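PDB 4L5R: interferon-activable protein 202 from Mus musculus, which binds double-stranded DNA without sequence specificity and restrains the innate immune response to cytosolic DNA by preventing activation of the AIM2 inflammasome. Local coordinates for residues A[150-155]-A[176-181]; A[51-56]-A[60-65]. All coordinates share one frame; numbering follows the deposited sequence.

Interaction 1 (A[150-155]-A[176-181]); sequences DNIKVV and FHLRKG. With nucleotides of chain B.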
loop_
_atom_site.group_PDB
_atom_site.type_symbol
_atom_site.label_atom_id
_atom_site.label_comp_id
_atom_site.label_asym_id
_atom_site.label_seq_id
_atom_site.Cartn_x
_atom_site.Cartn_y
_atom_site.Cartn_z
ATOM N N ASP A 150 -18.156 11.924 -5.619
ATOM C CA ASP A 150 -17.334 12.905 -4.913
ATOM C C ASP A 150 -15.920 13.089 -5.490
ATOM O O ASP A 150 -15.501 12.348 -6.377
ATOM C CB ASP A 150 -17.266 12.557 -3.418
ATOM C CG ASP A 150 -16.991 13.776 -2.544
ATOM O OD1 ASP A 150 -16.974 14.908 -3.082
ATOM O OD2 ASP A 150 -16.800 13.603 -1.318
ATOM N N ASN A 151 -15.210 14.094 -4.993
ATOM C CA ASN A 151 -13.832 14.347 -5.417
ATOM C C ASN A 151 -12.983 14.732 -4.219
ATOM O O ASN A 151 -13.511 15.103 -3.173
ATOM C CB ASN A 151 -13.780 15.433 -6.489
ATOM C CG ASN A 151 -14.328 16.757 -6.000
ATOM O OD1 ASN A 151 -13.686 17.449 -5.215
ATOM N ND2 ASN A 151 -15.529 17.108 -6.453
ATOM N N ILE A 152 -11.663 14.629 -4.359
ATOM C CA ILE A 152 -10.777 14.966 -3.263
ATOM C C ILE A 152 -9.408 15.338 -3.836
ATOM O O ILE A 152 -9.019 14.863 -4.902
ATOM C CB ILE A 152 -10.678 13.803 -2.234
ATOM C CG1 ILE A 152 -9.943 14.259 -0.965
ATOM C CG2 ILE A 152 -10.043 12.580 -2.862
ATOM C CD1 ILE A 152 -9.903 13.221 0.169
ATOM N N LYS A 153 -8.695 16.213 -3.141
ATOM C CA LYS A 153 -7.364 16.619 -3.590
ATOM C C LYS A 153 -6.296 15.623 -3.139
ATOM O O LYS A 153 -6.316 15.157 -2.003
ATOM C CB LYS A 153 -7.038 18.000 -3.040
ATOM C CG LYS A 153 -5.748 18.596 -3.547
ATOM C CD LYS A 153 -5.342 19.728 -2.627
ATOM C CE LYS A 153 -4.812 20.895 -3.393
ATOM N NZ LYS A 153 -4.522 22.000 -2.445
ATOM N N VAL A 154 -5.375 15.297 -4.040
ATOM C CA VAL A 154 -4.220 14.476 -3.702
ATOM C C VAL A 154 -2.976 15.350 -3.778
ATOM O O VAL A 154 -2.749 16.031 -4.783
ATOM C CB VAL A 154 -4.071 13.287 -4.665
ATOM C CG1 VAL A 154 -2.823 12.464 -4.326
ATOM C CG2 VAL A 154 -5.340 12.393 -4.601
ATOM N N VAL A 155 -2.197 15.340 -2.701
ATOM C CA VAL A 155 -0.944 16.076 -2.616
ATOM C C VAL A 155 0.248 15.131 -2.536
ATOM O O VAL A 155 0.414 14.403 -1.551
ATOM C CB VAL A 155 -0.942 17.051 -1.406
ATOM C CG1 VAL A 155 0.418 17.746 -1.264
ATOM C CG2 VAL A 155 -2.069 18.107 -1.564
ATOM N N PHE A 176 -1.356 6.492 0.982
ATOM C CA PHE A 176 -1.515 7.927 1.184
ATOM C C PHE A 176 -2.161 8.194 2.538
ATOM O O PHE A 176 -2.820 7.323 3.086
ATOM C CB PHE A 176 -2.322 8.542 0.041
ATOM C CG PHE A 176 -1.460 8.971 -1.116
ATOM C CD1 PHE A 176 -0.834 8.025 -1.913
ATOM C CD2 PHE A 176 -1.251 10.313 -1.379
ATOM C CE1 PHE A 176 -0.015 8.401 -2.968
ATOM C CE2 PHE A 176 -0.435 10.703 -2.440
ATOM C CZ PHE A 176 0.175 9.747 -3.234
ATOM N N HIS A 177 -1.966 9.391 3.081
ATOM C CA HIS A 177 -2.473 9.696 4.409
ATOM C C HIS A 177 -3.681 10.630 4.340
ATOM O O HIS A 177 -3.606 11.708 3.751
ATOM C CB HIS A 177 -1.366 10.323 5.256
ATOM C CG HIS A 177 -0.163 9.442 5.424
ATOM N ND1 HIS A 177 0.475 9.284 6.633
ATOM C CD2 HIS A 177 0.521 8.684 4.536
ATOM C CE1 HIS A 177 1.495 8.454 6.489
ATOM N NE2 HIS A 177 1.545 8.074 5.225
ATOM N N LEU A 178 -4.798 10.222 4.933
ATOM C CA LEU A 178 -5.944 11.128 5.021
ATOM C C LEU A 178 -5.631 12.271 5.988
ATOM O O LEU A 178 -5.258 12.031 7.135
ATOM C CB LEU A 178 -7.194 10.382 5.506
ATOM C CG LEU A 178 -8.433 11.278 5.656
ATOM C CD1 LEU A 178 -8.857 11.881 4.333
ATOM C CD2 LEU A 178 -9.593 10.486 6.293
ATOM N N ARG A 179 -5.784 13.512 5.517
ATOM C CA ARG A 179 -5.670 14.687 6.376
ATOM C C ARG A 179 -7.007 15.442 6.397
ATOM O O ARG A 179 -7.746 15.443 5.419
ATOM C CB ARG A 179 -4.521 15.610 5.920
ATOM C CG ARG A 179 -3.120 15.027 6.216
ATOM C CD ARG A 179 -1.998 16.032 5.923
ATOM N NE ARG A 179 -0.682 15.416 6.098
ATOM C CZ ARG A 179 0.473 16.055 5.953
ATOM N NH1 ARG A 179 0.484 17.344 5.638
ATOM N NH2 ARG A 179 1.619 15.407 6.130
ATOM N N LYS A 180 -7.322 16.068 7.521
ATOM C CA LYS A 180 -8.619 16.724 7.662
ATOM C C LYS A 180 -8.470 18.085 8.326
ATOM O O LYS A 180 -7.919 19.013 7.736
ATOM C CB LYS A 180 -9.576 15.829 8.463
ATOM C CG LYS A 180 -9.751 14.431 7.867
ATOM C CD LYS A 180 -10.499 13.488 8.804
ATOM C CE LYS A 180 -12.004 13.558 8.586
ATOM N NZ LYS A 180 -12.726 12.561 9.433
ATOM N N GLY A 181 -8.953 18.192 9.560
ATOM C CA GLY A 181 -8.898 19.440 10.298
ATOM C C GLY A 181 -9.878 20.456 9.744
ATOM O O GLY A 181 -10.720 20.120 8.912
ATOM P P DG B 7 -0.259 12.380 8.530
ATOM O OP1 DG B 7 -0.468 10.938 8.779
ATOM O OP2 DG B 7 -0.125 12.892 7.143
ATOM O "O5'" DG B 7 -1.444 13.230 9.193
ATOM C "C5'" DG B 7 -1.939 12.835 10.473
ATOM C "C4'" DG B 7 -2.297 14.060 11.296
ATOM O "O4'" DG B 7 -1.096 14.715 11.779
ATOM C "C3'" DG B 7 -3.114 15.115 10.558
ATOM O "O3'" DG B 7 -4.171 15.489 11.413
ATOM C "C2'" DG B 7 -2.141 16.269 10.325
ATOM C "C1'" DG B 7 -1.199 16.104 11.507
ATOM N N9 DG B 7 0.141 16.629 11.260
ATOM C C8 DG B 7 1.064 16.188 10.341
ATOM N N7 DG B 7 2.180 16.872 10.367
ATOM C C5 DG B 7 1.986 17.822 11.364
ATOM C C6 DG B 7 2.842 18.842 11.859
ATOM O O6 DG B 7 3.997 19.129 11.501
ATOM N N1 DG B 7 2.234 19.576 12.877
ATOM C C2 DG B 7 0.962 19.350 13.354
ATOM N N2 DG B 7 0.525 20.149 14.334
ATOM N N3 DG B 7 0.160 18.398 12.908
ATOM C C4 DG B 7 0.732 17.680 11.917
ATOM P P DT B 8 -5.346 16.449 10.890
ATOM O OP1 DT B 8 -6.600 16.039 11.570
ATOM O OP2 DT B 8 -5.268 16.530 9.417
ATOM O "O5'" DT B 8 -4.910 17.894 11.411
ATOM C "C5'" DT B 8 -4.757 18.116 12.799
ATOM C "C4'" DT B 8 -4.432 19.578 13.024
ATOM O "O4'" DT B 8 -3.049 19.829 12.699
ATOM C "C3'" DT B 8 -5.256 20.570 12.209
ATOM O "O3'" DT B 8 -5.942 21.385 13.146
ATOM C "C2'" DT B 8 -4.243 21.359 11.369
ATOM C "C1'" DT B 8 -2.940 21.112 12.124
ATOM N N1 DT B 8 -1.686 21.040 11.329
ATOM C C2 DT B 8 -0.653 21.889 11.660
ATOM O O2 DT B 8 -0.717 22.712 12.556
ATOM N N3 DT B 8 0.472 21.736 10.898
ATOM C C4 DT B 8 0.678 20.844 9.865
ATOM O O4 DT B 8 1.747 20.807 9.258
ATOM C C5 DT B 8 -0.441 19.980 9.568
ATOM C C7 DT B 8 -0.353 18.966 8.463
ATOM C C6 DT B 8 -1.552 20.113 10.314
ATOM P P DG B 6 5.017 9.124 7.760
ATOM O OP1 DG B 6 4.170 7.906 7.736
ATOM O OP2 DG B 6 5.632 9.631 6.512
ATOM O "O5'" DG B 6 4.156 10.315 8.398
ATOM C "C5'" DG B 6 3.372 10.058 9.563
ATOM C "C4'" DG B 6 2.834 11.363 10.110
ATOM O "O4'" DG B 6 3.886 12.052 10.844
ATOM C "C3'" DG B 6 2.328 12.329 9.033
ATOM O "O3'" DG B 6 1.036 12.839 9.365
ATOM C "C2'" DG B 6 3.338 13.467 9.104
ATOM C "C1'" DG B 6 3.603 13.406 10.603
ATOM N N9 DG B 6 4.628 14.350 11.043
ATOM C C8 DG B 6 5.821 14.687 10.445
ATOM N N7 DG B 6 6.475 15.618 11.089
ATOM C C5 DG B 6 5.656 15.922 12.170
ATOM C C6 DG B 6 5.825 16.849 13.222
ATOM O O6 DG B 6 6.777 17.616 13.414
ATOM N N1 DG B 6 4.742 16.830 14.104
ATOM C C2 DG B 6 3.641 16.011 13.980
ATOM N N2 DG B 6 2.686 16.113 14.916
ATOM N N3 DG B 6 3.478 15.134 13.003
ATOM C C4 DG B 6 4.519 15.150 12.147
#

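Interaction 2 (A[51-56]-A[60-65]); sequences VKVFNM and EKFTEN. With NA (sodium ion), chain D.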
loop_
_atom_site.group_PDB
_atom_site.type_symbol
_atom_site.label_atom_id
_atom_site.label_comp_id
_atom_site.label_asym_id
_atom_site.label_seq_id
_atom_site.Cartn_x
_atom_site.Cartn_y
_atom_site.Cartn_z
ATOM N N VAL A 51 0.679 -4.785 2.435
ATOM C CA VAL A 51 1.969 -5.202 2.927
ATOM C C VAL A 51 3.011 -4.209 2.410
ATOM O O VAL A 51 2.934 -3.758 1.255
ATOM C CB VAL A 51 2.333 -6.609 2.399
ATOM C CG1 VAL A 51 3.641 -7.122 3.051
ATOM C CG2 VAL A 51 1.172 -7.590 2.601
ATOM N N LYS A 52 3.940 -3.835 3.282
ATOM C CA LYS A 52 5.113 -3.069 2.867
ATOM C C LYS A 52 6.323 -3.944 3.090
ATOM O O LYS A 52 6.552 -4.441 4.209
ATOM C CB LYS A 52 5.243 -1.778 3.674
ATOM C CG LYS A 52 4.136 -0.748 3.381
ATOM C CD LYS A 52 4.099 0.356 4.434
ATOM C CE LYS A 52 3.046 1.416 4.068
ATOM N NZ LYS A 52 3.077 2.548 5.027
ATOM N N VAL A 53 7.107 -4.136 2.031
ATOM C CA VAL A 53 8.225 -5.068 2.086
ATOM C C VAL A 53 9.521 -4.283 1.878
ATOM O O VAL A 53 9.632 -3.513 0.932
ATOM C CB VAL A 53 8.084 -6.183 1.025
ATOM C CG1 VAL A 53 9.217 -7.201 1.164
ATOM C CG2 VAL A 53 6.712 -6.880 1.129
ATOM N N PHE A 54 10.472 -4.449 2.785
ATOM C CA PHE A 54 11.691 -3.640 2.791
ATOM C C PHE A 54 12.900 -4.456 2.411
ATOM O O PHE A 54 13.973 -3.924 2.154
ATOM C CB PHE A 54 11.888 -2.999 4.165
ATOM C CG PHE A 54 10.762 -2.092 4.535
ATOM C CD1 PHE A 54 10.652 -0.850 3.945
ATOM C CD2 PHE A 54 9.781 -2.496 5.419
ATOM C CE1 PHE A 54 9.582 -0.010 4.240
ATOM C CE2 PHE A 54 8.710 -1.657 5.728
ATOM C CZ PHE A 54 8.613 -0.419 5.145
ATOM N N ASN A 55 12.716 -5.762 2.357
ATOM C CA ASN A 55 13.816 -6.650 2.029
ATOM C C ASN A 55 13.718 -7.066 0.572
ATOM O O ASN A 55 12.854 -7.854 0.215
ATOM C CB ASN A 55 13.787 -7.866 2.950
ATOM C CG ASN A 55 14.902 -8.836 2.652
ATOM O OD1 ASN A 55 15.734 -8.581 1.782
ATOM N ND2 ASN A 55 14.932 -9.958 3.377
ATOM N N MET A 56 14.586 -6.510 -0.278
ATOM C CA MET A 56 14.490 -6.754 -1.725
ATOM C C MET A 56 14.684 -8.221 -2.117
ATOM O O MET A 56 14.227 -8.649 -3.183
ATOM C CB MET A 56 15.476 -5.868 -2.512
ATOM C CG MET A 56 15.157 -4.396 -2.464
ATOM S SD MET A 56 13.455 -4.051 -2.974
ATOM C CE MET A 56 12.624 -3.953 -1.397
ATOM N N GLU A 60 11.311 -11.668 -5.381
ATOM C CA GLU A 60 11.079 -12.875 -6.168
ATOM C C GLU A 60 10.058 -13.822 -5.530
ATOM O O GLU A 60 9.432 -14.623 -6.221
ATOM C CB GLU A 60 12.409 -13.606 -6.439
ATOM C CG GLU A 60 13.080 -14.123 -5.180
ATOM C CD GLU A 60 14.495 -14.628 -5.430
ATOM O OE1 GLU A 60 14.873 -14.785 -6.612
ATOM O OE2 GLU A 60 15.228 -14.857 -4.443
ATOM N N LYS A 61 9.864 -13.702 -4.219
ATOM C CA LYS A 61 8.921 -14.550 -3.502
ATOM C C LYS A 61 7.483 -14.030 -3.564
ATOM O O LYS A 61 6.534 -14.789 -3.387
ATOM C CB LYS A 61 9.343 -14.712 -2.039
ATOM C CG LYS A 61 10.537 -15.663 -1.850
ATOM C CD LYS A 61 11.065 -15.642 -0.424
ATOM C CE LYS A 61 12.269 -16.573 -0.264
ATOM N NZ LYS A 61 11.863 -18.015 -0.249
ATOM N N PHE A 62 7.320 -12.738 -3.814
ATOM C CA PHE A 62 5.974 -12.171 -3.858
ATOM C C PHE A 62 5.356 -12.281 -5.246
ATOM O O PHE A 62 5.129 -11.282 -5.931
ATOM C CB PHE A 62 5.965 -10.737 -3.327
ATOM C CG PHE A 62 5.823 -10.663 -1.835
ATOM C CD1 PHE A 62 6.887 -10.980 -1.008
ATOM C CD2 PHE A 62 4.611 -10.304 -1.260
ATOM C CE1 PHE A 62 6.747 -10.937 0.378
ATOM C CE2 PHE A 62 4.466 -10.247 0.118
ATOM C CZ PHE A 62 5.529 -10.569 0.940
ATOM N N THR A 63 5.090 -13.520 -5.640
ATOM C CA THR A 63 4.560 -13.845 -6.958
ATOM C C THR A 63 3.052 -14.055 -6.898
ATOM O O THR A 63 2.547 -14.762 -6.017
ATOM C CB THR A 63 5.210 -15.141 -7.493
ATOM O OG1 THR A 63 6.630 -14.956 -7.597
ATOM C CG2 THR A 63 4.641 -15.508 -8.860
ATOM N N GLU A 64 2.337 -13.455 -7.846
ATOM C CA GLU A 64 0.886 -13.586 -7.907
ATOM C C GLU A 64 0.422 -15.042 -7.750
ATOM O O GLU A 64 0.929 -15.943 -8.415
ATOM C CB GLU A 64 0.362 -13.008 -9.223
ATOM C CG GLU A 64 -1.144 -13.139 -9.402
ATOM N N ASN A 65 -0.533 -15.244 -6.843
ATOM C CA ASN A 65 -1.211 -16.517 -6.635
ATOM C C ASN A 65 -0.386 -17.589 -5.920
ATOM O O ASN A 65 -0.865 -18.699 -5.716
ATOM C CB ASN A 65 -1.795 -17.052 -7.947
ATOM C CG ASN A 65 -2.819 -16.109 -8.549
ATOM O OD1 ASN A 65 -3.539 -15.418 -7.826
ATOM N ND2 ASN A 65 -2.882 -16.067 -9.873
HETATM NA NA NA D . 15.080 -1.325 2.429
HETATM O O HOH W 1 14.085 -10.854 -5.116
#

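Interaction 1 (A[150-155]-A[176-181])
Val-154 meets the Phe-176 ring through one methyl: CG1 lies 3.5 Å from CE2 and approaches the ring obliquely, the two side chains crossing at about a right angle. With CG1 anti to the backbone N (chi1 178°), this branch rather than CG2 makes the contact. Val-155 O sits at the ring's edge, near its plane. Two residues before Val-154 and two after Phe-176, the methyls Ile-152 CD1 and Leu-178 CD1 come within a loose 4.5 Å, and Ile-113 and Leu-119 extend this apolar layer.

The side chains of His-177 and Arg-179, alternating with Phe-176 and Leu-178, bind the DNA backbone. His-177 ND1 donates in the plane of its ring to OP1 of DG7 of chain B (2.9 Å), while Arg-179 NE reaches OP2 of that phosphate at 2.8 Å. This OP2 lies in the guanidinium plane, at its edge, and NH2 adds a weak bond. The backbone N of Lys-180 holds OP2 of DT8 of chain B at 2.8 Å. Strand 186-188 runs between the segments, parallel to 151-156 and antiparallel to 176-179. Apolar residues inside and phosphate-binding residues outside mark this as the DNA-facing wall of an OB-fold β-barrel in the HIN-200 domain.

Interaction 2 (A[51-56]-A[60-65])
Strand 48-53 of the N-terminal OB fold and the loop that follows it form this contact, in which Phe-62 folds back from the loop onto the inward side of the strand. The ring is met by Val-53, whose side chain comes from the opposite direction and lays one methyl over a ring face. CG2 is 4.2 Å from the centroid of the Phe-62 ring and 22° off its normal, a CH-pi contact displaced toward the rim, with CZ the nearest ring atom at 3.9 Å. Val-53 has CG1 anti to the backbone N (chi1 -176°), which turns CG2 toward the ring. Two residues earlier, and again pointing toward the loop, Val-51 brings CG1 to within 4.4 Å of Phe-62 CE2, obliquely to the ring. Phe-62 itself is the centre of an inverse gamma turn. Around it, Phe-38 makes an edge-to-face contact with the ring, and Val-21 and Ile-82 add further apolar packing from neighbouring strands.

A water links the ends of the segments, donating to Met-56 O and accepting from Glu-60 N, each at 2.9 Å. The ring of Phe-54, the residue after the strand, meets that of His-192 instead of the loop. Its carbonyl O binds the sodium ion at 2.8 Å, and Asn-36 O is the second protein ligand.

The chemistry is thus divided. Between the side chains there is only apolar packing, Val-53 on one face of the Phe-62 ring, with Val-51, Phe-38, Val-21 and Ile-82 also confining it. Polar linkage across the segments runs through the water and backbone atoms. Separately, the sodium ion joins Phe-54 to Asn-36 on strand 35-43; the two carbonyl oxygens would attract it by charge-dipole interaction, as part of its coordination.

Along the chain interaction 2 comes first and interaction 1 second, with no overlap. They belong to different β-sheets of HIN-200 domain 1: 51-53 lies in the sheet of strands 11-13 to 87-90, with 60-65 in the loop leading to its strand 67-76, and interaction 1 lies in that of strands 124-136 to 194-197. Helices 101-108 and 113-116 come between the two in sequence. The centres are about 28 Å apart, on opposite sides of the chain's centre. Each contact packs apolar side chains inside its own OB fold, but only interaction 1 carries direct phosphate contacts, in line with the domain's non-specific, electrostatic binding of double-stranded DNA.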